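Local structure of GH127 beta-L-arabinofuranoside (Geobacillus stearothermophilus, 4QK0) at residues 269-274 with 414-419; 303-308 with 330-335; 338-343 with 361-366. The protein probably hydrolyses beta-L-arabinofuranosides, releasing L-arabinose, as a glycoside hydrolase of family GH127. All coordinates share one frame; numbering follows the deposited sequence.

Contact 1: residues 269-274 with 414-419; sequences ALYMYT and PPNLAR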
loop_
_atom_site.group_PDB
_atom_site.type_symbol
_atom_site.label_atom_id
_atom_site.label_comp_id
_atom_site.label_asym_id
_atom_site.label_seq_id
_atom_site.Cartn_x
_atom_site.Cartn_y
_atom_site.Cartn_z
ATOM N N ALA A 269 2.078 7.343 21.039
ATOM C CA ALA A 269 2.930 8.512 20.983
ATOM C C ALA A 269 2.218 9.732 21.545
ATOM O O ALA A 269 2.826 10.529 22.276
ATOM C CB ALA A 269 3.388 8.783 19.549
ATOM N N LEU A 270 0.987 9.943 21.110
ATOM C CA LEU A 270 0.315 11.160 21.458
ATOM C C LEU A 270 -0.095 11.169 22.951
ATOM O O LEU A 270 -0.101 12.222 23.547
ATOM C CB LEU A 270 -0.891 11.372 20.583
ATOM C CG LEU A 270 -0.612 11.600 19.089
ATOM C CD1 LEU A 270 -1.913 11.685 18.361
ATOM C CD2 LEU A 270 0.161 12.826 18.785
ATOM N N TYR A 271 -0.403 10.011 23.521
ATOM C CA TYR A 271 -0.617 9.928 24.950
ATOM C C TYR A 271 0.671 10.278 25.721
ATOM O O TYR A 271 0.633 10.933 26.755
ATOM C CB TYR A 271 -1.087 8.537 25.366
ATOM C CG TYR A 271 -2.524 8.206 25.135
ATOM C CD1 TYR A 271 -3.390 9.070 24.482
ATOM C CD2 TYR A 271 -3.049 6.988 25.601
ATOM C CE1 TYR A 271 -4.745 8.739 24.266
ATOM C CE2 TYR A 271 -4.388 6.648 25.359
ATOM C CZ TYR A 271 -5.226 7.519 24.690
ATOM O OH TYR A 271 -6.560 7.198 24.467
HETATM N N MSE A 272 1.801 9.844 25.201
HETATM C CA MSE A 272 3.074 10.148 25.807
HETATM C C MSE A 272 3.332 11.623 25.713
HETATM O O MSE A 272 3.698 12.253 26.708
HETATM C CB MSE A 272 4.235 9.405 25.190
HETATM C CG MSE A 272 5.549 9.585 25.975
HETATM SE SE MSE A 272 7.008 8.613 25.114
HETATM C CE MSE A 272 7.052 9.781 23.544
ATOM N N TYR A 273 3.102 12.209 24.557
ATOM C CA TYR A 273 3.343 13.624 24.413
ATOM C C TYR A 273 2.450 14.410 25.305
ATOM O O TYR A 273 2.807 15.511 25.762
ATOM C CB TYR A 273 3.181 14.108 22.977
ATOM C CG TYR A 273 3.987 13.316 21.917
ATOM C CD1 TYR A 273 5.153 12.652 22.223
ATOM C CD2 TYR A 273 3.530 13.261 20.604
ATOM C CE1 TYR A 273 5.867 11.964 21.251
ATOM C CE2 TYR A 273 4.246 12.575 19.628
ATOM C CZ TYR A 273 5.397 11.919 19.958
ATOM O OH TYR A 273 6.064 11.251 18.964
ATOM N N THR A 274 1.235 13.937 25.473
ATOM C CA THR A 274 0.274 14.672 26.262
ATOM C C THR A 274 0.813 14.741 27.752
ATOM O O THR A 274 0.797 15.785 28.358
ATOM C CB THR A 274 -1.064 13.980 26.212
ATOM O OG1 THR A 274 -1.636 14.079 24.896
ATOM C CG2 THR A 274 -2.052 14.569 27.233
ATOM N N PRO A 414 -15.959 3.677 19.866
ATOM C CA PRO A 414 -17.148 4.220 20.560
ATOM C C PRO A 414 -16.942 4.855 21.975
ATOM O O PRO A 414 -17.160 6.060 22.105
ATOM C CB PRO A 414 -18.134 3.032 20.589
ATOM C CG PRO A 414 -17.540 1.962 19.742
ATOM C CD PRO A 414 -16.064 2.211 19.711
ATOM N N PRO A 415 -16.543 4.068 23.032
ATOM C CA PRO A 415 -16.451 4.726 24.361
ATOM C C PRO A 415 -15.354 5.795 24.384
ATOM O O PRO A 415 -15.386 6.720 25.253
ATOM C CB PRO A 415 -16.120 3.568 25.328
ATOM C CG PRO A 415 -15.442 2.536 24.490
ATOM C CD PRO A 415 -15.993 2.692 23.081
ATOM N N ASN A 416 -14.417 5.659 23.423
ATOM C CA ASN A 416 -13.441 6.676 23.182
ATOM C C ASN A 416 -14.089 7.917 22.608
ATOM O O ASN A 416 -13.925 8.973 23.213
ATOM C CB ASN A 416 -12.230 6.180 22.409
ATOM C CG ASN A 416 -10.933 6.233 23.241
ATOM O OD1 ASN A 416 -10.449 5.193 23.675
ATOM N ND2 ASN A 416 -10.384 7.442 23.477
ATOM N N LEU A 417 -14.821 7.868 21.495
ATOM C CA LEU A 417 -15.456 9.115 21.008
ATOM C C LEU A 417 -16.451 9.687 21.987
ATOM O O LEU A 417 -16.549 10.873 22.134
ATOM C CB LEU A 417 -16.195 8.956 19.714
ATOM C CG LEU A 417 -15.494 9.414 18.444
ATOM C CD1 LEU A 417 -16.386 9.014 17.273
ATOM C CD2 LEU A 417 -15.209 10.910 18.390
ATOM N N ALA A 418 -17.192 8.833 22.636
ATOM C CA ALA A 418 -18.141 9.277 23.647
ATOM C C ALA A 418 -17.480 10.155 24.708
ATOM O O ALA A 418 -18.050 11.171 25.076
ATOM C CB ALA A 418 -18.779 8.089 24.330
ATOM N N ARG A 419 -16.324 9.740 25.245
ATOM C CA ARG A 419 -15.727 10.511 26.344
ATOM C C ARG A 419 -15.263 11.858 25.876
ATOM O O ARG A 419 -15.413 12.823 26.615
ATOM C CB ARG A 419 -14.643 9.763 27.093
ATOM C CG ARG A 419 -13.369 9.489 26.338
ATOM C CD ARG A 419 -12.426 8.708 27.240
ATOM N NE ARG A 419 -11.167 8.441 26.579
ATOM C CZ ARG A 419 -9.971 8.519 27.142
ATOM N NH1 ARG A 419 -9.823 8.895 28.415
ATOM N NH2 ARG A 419 -8.895 8.234 26.412
#
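Y271 and N416 hold the nearest CA atoms of the two helical segments, yet these lie 13.3 Å apart, too far for the backbones of 269-274 and 414-419 to pack. Long polar side chains span the distance instead and bury a modest 69 Å² in all. Y271 and R419 approach from opposite directions. The Y271 side chain runs off with CG beside its backbone N and anti to the carbonyl carbon (chi1 -78°), and its hydroxyl arrives at the edge of the R419 guanidinium, in its plane, with OH 3.2 Å from NH2 of R419. Ring and guanidinium stand almost perpendicular, 82° between their planes, so the two are not stacked. R419 covers the distance with a chain extended from CG to NE, after a first torsion that places CG between the backbone N and the carbonyl carbon (chi1 68°). Its charge is met by E84, which forms a salt bridge with NH1. The side chain of N416 stands beside the same tyrosine hydroxyl. Helix 334-350 touches both partners, with A339 against Y271 and F342 against R419, while A85 of helix 76-92 packs on R419 and A418.

Contact 2: residues 303-308 with 330-335; sequences QMYITG and AYAETC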
loop_
_atom_site.group_PDB
_atom_site.type_symbol
_atom_site.label_atom_id
_atom_site.label_comp_id
_atom_site.label_asym_id
_atom_site.label_seq_id
_atom_site.Cartn_x
_atom_site.Cartn_y
_atom_site.Cartn_z
ATOM N N GLN A 303 3.657 15.372 9.706
ATOM C CA GLN A 303 3.056 14.024 9.758
ATOM C C GLN A 303 1.594 14.016 10.150
ATOM O O GLN A 303 1.132 13.111 10.810
ATOM C CB GLN A 303 3.834 13.093 10.642
ATOM C CG GLN A 303 5.281 12.906 10.183
ATOM C CD GLN A 303 5.922 11.730 10.898
ATOM O OE1 GLN A 303 5.587 10.573 10.656
ATOM N NE2 GLN A 303 6.787 12.029 11.878
HETATM N N MSE A 304 0.857 15.006 9.691
HETATM C CA MSE A 304 -0.530 15.125 9.990
HETATM C C MSE A 304 -1.326 15.339 8.733
HETATM O O MSE A 304 -0.947 16.137 7.903
HETATM C CB MSE A 304 -0.765 16.342 10.904
HETATM C CG MSE A 304 -2.189 16.456 11.327
HETATM SE SE MSE A 304 -2.583 18.095 12.403
HETATM C CE MSE A 304 -2.368 19.435 11.059
ATOM N N TYR A 305 -2.485 14.662 8.634
ATOM C CA TYR A 305 -3.399 14.824 7.495
ATOM C C TYR A 305 -4.221 16.083 7.638
ATOM O O TYR A 305 -4.459 16.567 8.734
ATOM C CB TYR A 305 -4.317 13.587 7.407
ATOM C CG TYR A 305 -3.595 12.295 6.925
ATOM C CD1 TYR A 305 -3.415 12.052 5.578
ATOM C CD2 TYR A 305 -3.141 11.365 7.812
ATOM C CE1 TYR A 305 -2.777 10.908 5.128
ATOM C CE2 TYR A 305 -2.493 10.228 7.372
ATOM C CZ TYR A 305 -2.337 9.991 5.999
ATOM O OH TYR A 305 -1.642 8.847 5.566
ATOM N N ILE A 306 -4.783 16.549 6.549
ATOM C CA ILE A 306 -5.513 17.769 6.586
ATOM C C ILE A 306 -6.770 17.658 7.491
ATOM O O ILE A 306 -7.264 18.655 7.955
ATOM C CB ILE A 306 -5.866 18.256 5.178
ATOM C CG1 ILE A 306 -6.373 19.691 5.204
ATOM C CG2 ILE A 306 -6.872 17.315 4.531
ATOM C CD1 ILE A 306 -6.648 20.301 3.846
ATOM N N THR A 307 -7.231 16.450 7.724
ATOM C CA THR A 307 -8.347 16.163 8.575
ATOM C C THR A 307 -8.003 16.139 10.085
ATOM O O THR A 307 -8.891 15.927 10.918
ATOM C CB THR A 307 -8.890 14.762 8.242
ATOM O OG1 THR A 307 -7.821 13.818 8.298
ATOM C CG2 THR A 307 -9.492 14.757 6.864
ATOM N N GLY A 308 -6.737 16.321 10.435
ATOM C CA GLY A 308 -6.306 16.106 11.799
ATOM C C GLY A 308 -5.993 14.647 12.079
ATOM O O GLY A 308 -5.611 14.290 13.159
ATOM N N ALA A 330 -3.895 5.537 4.217
ATOM C CA ALA A 330 -3.876 6.189 5.534
ATOM C C ALA A 330 -4.389 5.282 6.598
ATOM O O ALA A 330 -5.276 4.457 6.337
ATOM C CB ALA A 330 -4.734 7.404 5.487
ATOM N N TYR A 331 -3.907 5.446 7.829
ATOM C CA TYR A 331 -4.562 4.772 8.940
ATOM C C TYR A 331 -5.442 5.773 9.686
ATOM O O TYR A 331 -6.666 5.593 9.768
ATOM C CB TYR A 331 -3.557 4.104 9.813
ATOM C CG TYR A 331 -4.155 2.958 10.576
ATOM C CD1 TYR A 331 -4.414 1.732 9.971
ATOM C CD2 TYR A 331 -4.443 3.084 11.914
ATOM C CE1 TYR A 331 -4.967 0.672 10.696
ATOM C CE2 TYR A 331 -4.972 2.044 12.639
ATOM C CZ TYR A 331 -5.249 0.845 12.032
ATOM O OH TYR A 331 -5.743 -0.201 12.803
ATOM N N ALA A 332 -4.858 6.840 10.222
ATOM C CA ALA A 332 -5.655 7.964 10.794
ATOM C C ALA A 332 -6.775 7.470 11.724
ATOM O O ALA A 332 -7.940 7.788 11.562
ATOM C CB ALA A 332 -6.205 8.826 9.715
ATOM N N GLU A 333 -6.377 6.621 12.641
ATOM C CA GLU A 333 -7.269 5.993 13.621
ATOM C C GLU A 333 -8.032 7.060 14.411
ATOM O O GLU A 333 -7.484 8.119 14.765
ATOM C CB GLU A 333 -6.410 5.187 14.559
ATOM C CG GLU A 333 -7.099 4.307 15.527
ATOM C CD GLU A 333 -6.123 3.538 16.438
ATOM O OE1 GLU A 333 -6.654 3.050 17.424
ATOM O OE2 GLU A 333 -4.896 3.362 16.201
ATOM N N THR A 334 -9.307 6.794 14.620
ATOM C CA THR A 334 -10.171 7.663 15.376
ATOM C C THR A 334 -9.519 8.023 16.723
ATOM O O THR A 334 -9.430 9.189 17.046
ATOM C CB THR A 334 -11.567 6.996 15.584
ATOM O OG1 THR A 334 -12.155 6.685 14.308
ATOM C CG2 THR A 334 -12.491 7.938 16.306
ATOM N N CYS A 335 -9.032 7.021 17.436
ATOM C CA CYS A 335 -8.413 7.211 18.726
ATOM C C CYS A 335 -7.170 8.124 18.679
ATOM O O CYS A 335 -6.886 8.827 19.637
ATOM C CB CYS A 335 -8.056 5.875 19.355
ATOM S SG CYS A 335 -9.503 5.081 20.023
#
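Y305 meets two alanines, A330 and A332, and these three residues make up nearly all of the 125 Å² buried here. The tyrosine begins a type I beta turn that runs to G308 and is closed by a bond from G308 N to Y305 O (2.9 Å). From that turn its ring reaches across to 330-335, with CG beside the backbone N and anti to the carbonyl carbon (chi1 -72°). A330 occupies the hydroxyl end of the ring: its CB is 3.4 Å from Y305 OH and 3.6 Å from Y305 CZ, with CE1 and CE2 of the same ring at 4.0 and 4.1 Å, so the methyl group is about equally far from these two ring carbons. A332 approaches nearer the root of the ring, where its CB lies 4.4 Å from Y305 CD2, a looser touch. Both methyls come at the ring obliquely. The backbone of A332 is in the left-handed helical region, and its CB, like that of A330, points toward the turn, whereas the CB of Y331 between them points away. Just beyond, E333 takes the N-cap position of helix 334-350. The hydroxyl of Y305 is hydrogen-bonded to P326 O. A phenylalanine at Y305 would probably keep much of the packing on A332 but leave the carbonyl of P326 without this partner and open a gap beside the A330 methyl. Within the same turn, I306 packs on Y613 of the second subunit. Between the segments themselves the chemistry is apolar, a ring against two methyls, while the hydroxyl of Y305, the one polar atom of its side chain, has its hydrogen-bond partner, P326 O, outside them.

Contact 3: residues 338-343 with 361-366; sequences IALVFW and ERALYN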
loop_
_atom_site.group_PDB
_atom_site.type_symbol
_atom_site.label_atom_id
_atom_site.label_comp_id
_atom_site.label_asym_id
_atom_site.label_seq_id
_atom_site.Cartn_x
_atom_site.Cartn_y
_atom_site.Cartn_z
ATOM N N ILE A 338 -8.477 11.738 18.510
ATOM C CA ILE A 338 -8.912 12.074 19.834
ATOM C C ILE A 338 -7.688 12.380 20.678
ATOM O O ILE A 338 -7.643 13.362 21.424
ATOM C CB ILE A 338 -9.713 10.914 20.435
ATOM C CG1 ILE A 338 -11.024 10.712 19.674
ATOM C CG2 ILE A 338 -9.955 11.127 21.912
ATOM C CD1 ILE A 338 -11.743 9.433 20.083
ATOM N N ALA A 339 -6.669 11.526 20.604
ATOM C CA ALA A 339 -5.455 11.752 21.416
ATOM C C ALA A 339 -4.771 13.074 21.033
ATOM O O ALA A 339 -4.201 13.758 21.881
ATOM C CB ALA A 339 -4.479 10.628 21.231
ATOM N N LEU A 340 -4.857 13.455 19.765
ATOM C CA LEU A 340 -4.279 14.726 19.370
ATOM C C LEU A 340 -5.019 15.865 20.063
ATOM O O LEU A 340 -4.431 16.837 20.501
ATOM C CB LEU A 340 -4.319 14.874 17.884
ATOM C CG LEU A 340 -3.856 16.154 17.208
ATOM C CD1 LEU A 340 -2.415 16.483 17.585
ATOM C CD2 LEU A 340 -3.990 16.005 15.704
ATOM N N VAL A 341 -6.320 15.747 20.166
ATOM C CA VAL A 341 -7.076 16.768 20.866
ATOM C C VAL A 341 -6.581 16.907 22.331
ATOM O O VAL A 341 -6.382 18.027 22.811
ATOM C CB VAL A 341 -8.565 16.465 20.854
ATOM C CG1 VAL A 341 -9.329 17.459 21.752
ATOM C CG2 VAL A 341 -9.102 16.543 19.422
ATOM N N PHE A 342 -6.403 15.789 23.015
ATOM C CA PHE A 342 -5.909 15.812 24.398
ATOM C C PHE A 342 -4.553 16.530 24.453
ATOM O O PHE A 342 -4.313 17.328 25.355
ATOM C CB PHE A 342 -5.727 14.430 25.021
ATOM C CG PHE A 342 -6.975 13.578 25.084
ATOM C CD1 PHE A 342 -8.241 14.134 25.211
ATOM C CD2 PHE A 342 -6.867 12.194 25.035
ATOM C CE1 PHE A 342 -9.378 13.320 25.285
ATOM C CE2 PHE A 342 -8.010 11.365 25.121
ATOM C CZ PHE A 342 -9.265 11.938 25.256
ATOM N N TRP A 343 -3.676 16.209 23.522
ATOM C CA TRP A 343 -2.356 16.799 23.482
ATOM C C TRP A 343 -2.454 18.304 23.337
ATOM O O TRP A 343 -1.801 19.032 24.089
ATOM C CB TRP A 343 -1.578 16.242 22.334
ATOM C CG TRP A 343 -0.173 16.664 22.290
ATOM C CD1 TRP A 343 0.581 17.142 23.325
ATOM C CD2 TRP A 343 0.712 16.575 21.168
ATOM N NE1 TRP A 343 1.861 17.355 22.907
ATOM C CE2 TRP A 343 1.982 17.006 21.598
ATOM C CE3 TRP A 343 0.561 16.134 19.853
ATOM C CZ2 TRP A 343 3.108 17.058 20.734
ATOM C CZ3 TRP A 343 1.672 16.182 18.992
ATOM C CH2 TRP A 343 2.930 16.627 19.438
ATOM N N GLU A 361 -9.080 22.265 16.826
ATOM C CA GLU A 361 -10.326 22.501 16.114
ATOM C C GLU A 361 -10.378 21.655 14.847
ATOM O O GLU A 361 -11.404 21.034 14.536
ATOM C CB GLU A 361 -10.444 23.975 15.798
ATOM C CG GLU A 361 -11.540 24.367 14.839
ATOM C CD GLU A 361 -11.610 25.860 14.633
ATOM O OE1 GLU A 361 -10.727 26.393 13.904
ATOM O OE2 GLU A 361 -12.573 26.511 15.162
ATOM N N ARG A 362 -9.265 21.609 14.101
ATOM C CA ARG A 362 -9.169 20.714 12.916
ATOM C C ARG A 362 -9.548 19.242 13.255
ATOM O O ARG A 362 -10.408 18.654 12.599
ATOM C CB ARG A 362 -7.783 20.785 12.357
ATOM C CG ARG A 362 -7.555 20.047 11.060
ATOM C CD ARG A 362 -6.098 20.101 10.638
ATOM N NE ARG A 362 -5.670 21.415 10.201
ATOM C CZ ARG A 362 -6.079 22.018 9.088
ATOM N NH1 ARG A 362 -6.924 21.424 8.219
ATOM N NH2 ARG A 362 -5.615 23.215 8.788
ATOM N N ALA A 363 -8.988 18.697 14.313
ATOM C CA ALA A 363 -9.327 17.341 14.712
ATOM C C ALA A 363 -10.768 17.176 15.149
ATOM O O ALA A 363 -11.462 16.197 14.769
ATOM C CB ALA A 363 -8.412 16.827 15.782
ATOM N N LEU A 364 -11.259 18.169 15.856
ATOM C CA LEU A 364 -12.600 18.123 16.369
ATOM C C LEU A 364 -13.688 18.142 15.321
ATOM O O LEU A 364 -14.731 17.465 15.494
ATOM C CB LEU A 364 -12.848 19.288 17.340
ATOM C CG LEU A 364 -12.330 19.125 18.773
ATOM C CD1 LEU A 364 -12.569 20.451 19.524
ATOM C CD2 LEU A 364 -13.021 18.001 19.530
ATOM N N TYR A 365 -13.512 18.940 14.286
ATOM C CA TYR A 365 -14.546 19.120 13.283
ATOM C C TYR A 365 -14.319 18.226 12.034
ATOM O O TYR A 365 -15.064 18.354 11.022
ATOM C CB TYR A 365 -14.694 20.607 12.859
ATOM C CG TYR A 365 -15.290 21.522 13.944
ATOM C CD1 TYR A 365 -14.486 22.057 14.921
ATOM C CD2 TYR A 365 -16.649 21.769 14.023
ATOM C CE1 TYR A 365 -15.003 22.869 15.917
ATOM C CE2 TYR A 365 -17.188 22.583 15.011
ATOM C CZ TYR A 365 -16.353 23.127 15.969
ATOM O OH TYR A 365 -16.811 23.933 16.998
ATOM N N ASN A 366 -13.328 17.341 12.090
ATOM C CA ASN A 366 -12.966 16.530 10.910
ATOM C C ASN A 366 -12.650 15.133 11.290
ATOM O O ASN A 366 -13.548 14.325 11.397
ATOM C CB ASN A 366 -11.841 17.181 10.140
ATOM C CG ASN A 366 -12.238 18.568 9.626
ATOM O OD1 ASN A 366 -12.904 18.699 8.592
ATOM N ND2 ASN A 366 -11.781 19.620 10.316
#
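An antiparallel helical hairpin sets this contact: helices 334-350 and 354-365 follow one another in the catalytic domain, whose clan points to an (alpha/alpha)6 barrel. Their segments run at 147° with axes 9.0 Å apart at closest approach. V341 and A363 form the centre, with CA atoms only 6.6 Å apart, a closeness in keeping with the small side chain of A363. The valine does most of the touching through one branch. With CG1 anti to the backbone N (chi1 173°), CG2 is turned to the neighbouring helix, where it meets A363 CB at 3.7 Å and L364 CD2 at 4.2 Å. The side chains of V341 and L364 cross at about a right angle, L364 reaching in with its branched end. L340 adds a fainter apolar touch, CD2 to A363 CB at 4.5 Å, so that the alanine methyl is met by two successive residues of 338-343. L420 of helix 413-422 packs on both V341 and L364, adding a third helix to the cluster. N366 is held by several bonds: its OD1 accepts from V558 N and its ND2 also binds P556 O. That same ND2 donates to R362 O at 2.8 Å with an N-H...O angle of 162°, lying in the carbonyl plane on a lone pair, while R362 O lies nearly in the plane of the N366 amide.

How the contacts relate
Helix 334-350 takes part in contacts 2 and 3 and lies against both segments of contact 1. Along the chain, contacts 2 and 3 follow one another inside the loop closed by contact 1. Centres lie about 10 Å apart for contacts 1 and 3 and for 2 and 3, and about 13 Å for 1 and 2. L270 CD2 packs 3.5 Å from W343 CE3, and I306 O probably accepts from R362 NH1 at 2.8 Å. C335 SG packs 3.7 Å from N416 CG. C335 also touches C412, its disulfide partner in another crystal structure though not here; with cysteine-based active sites known in GH127, segments 330-335 and 414-419 may lie close to the active site.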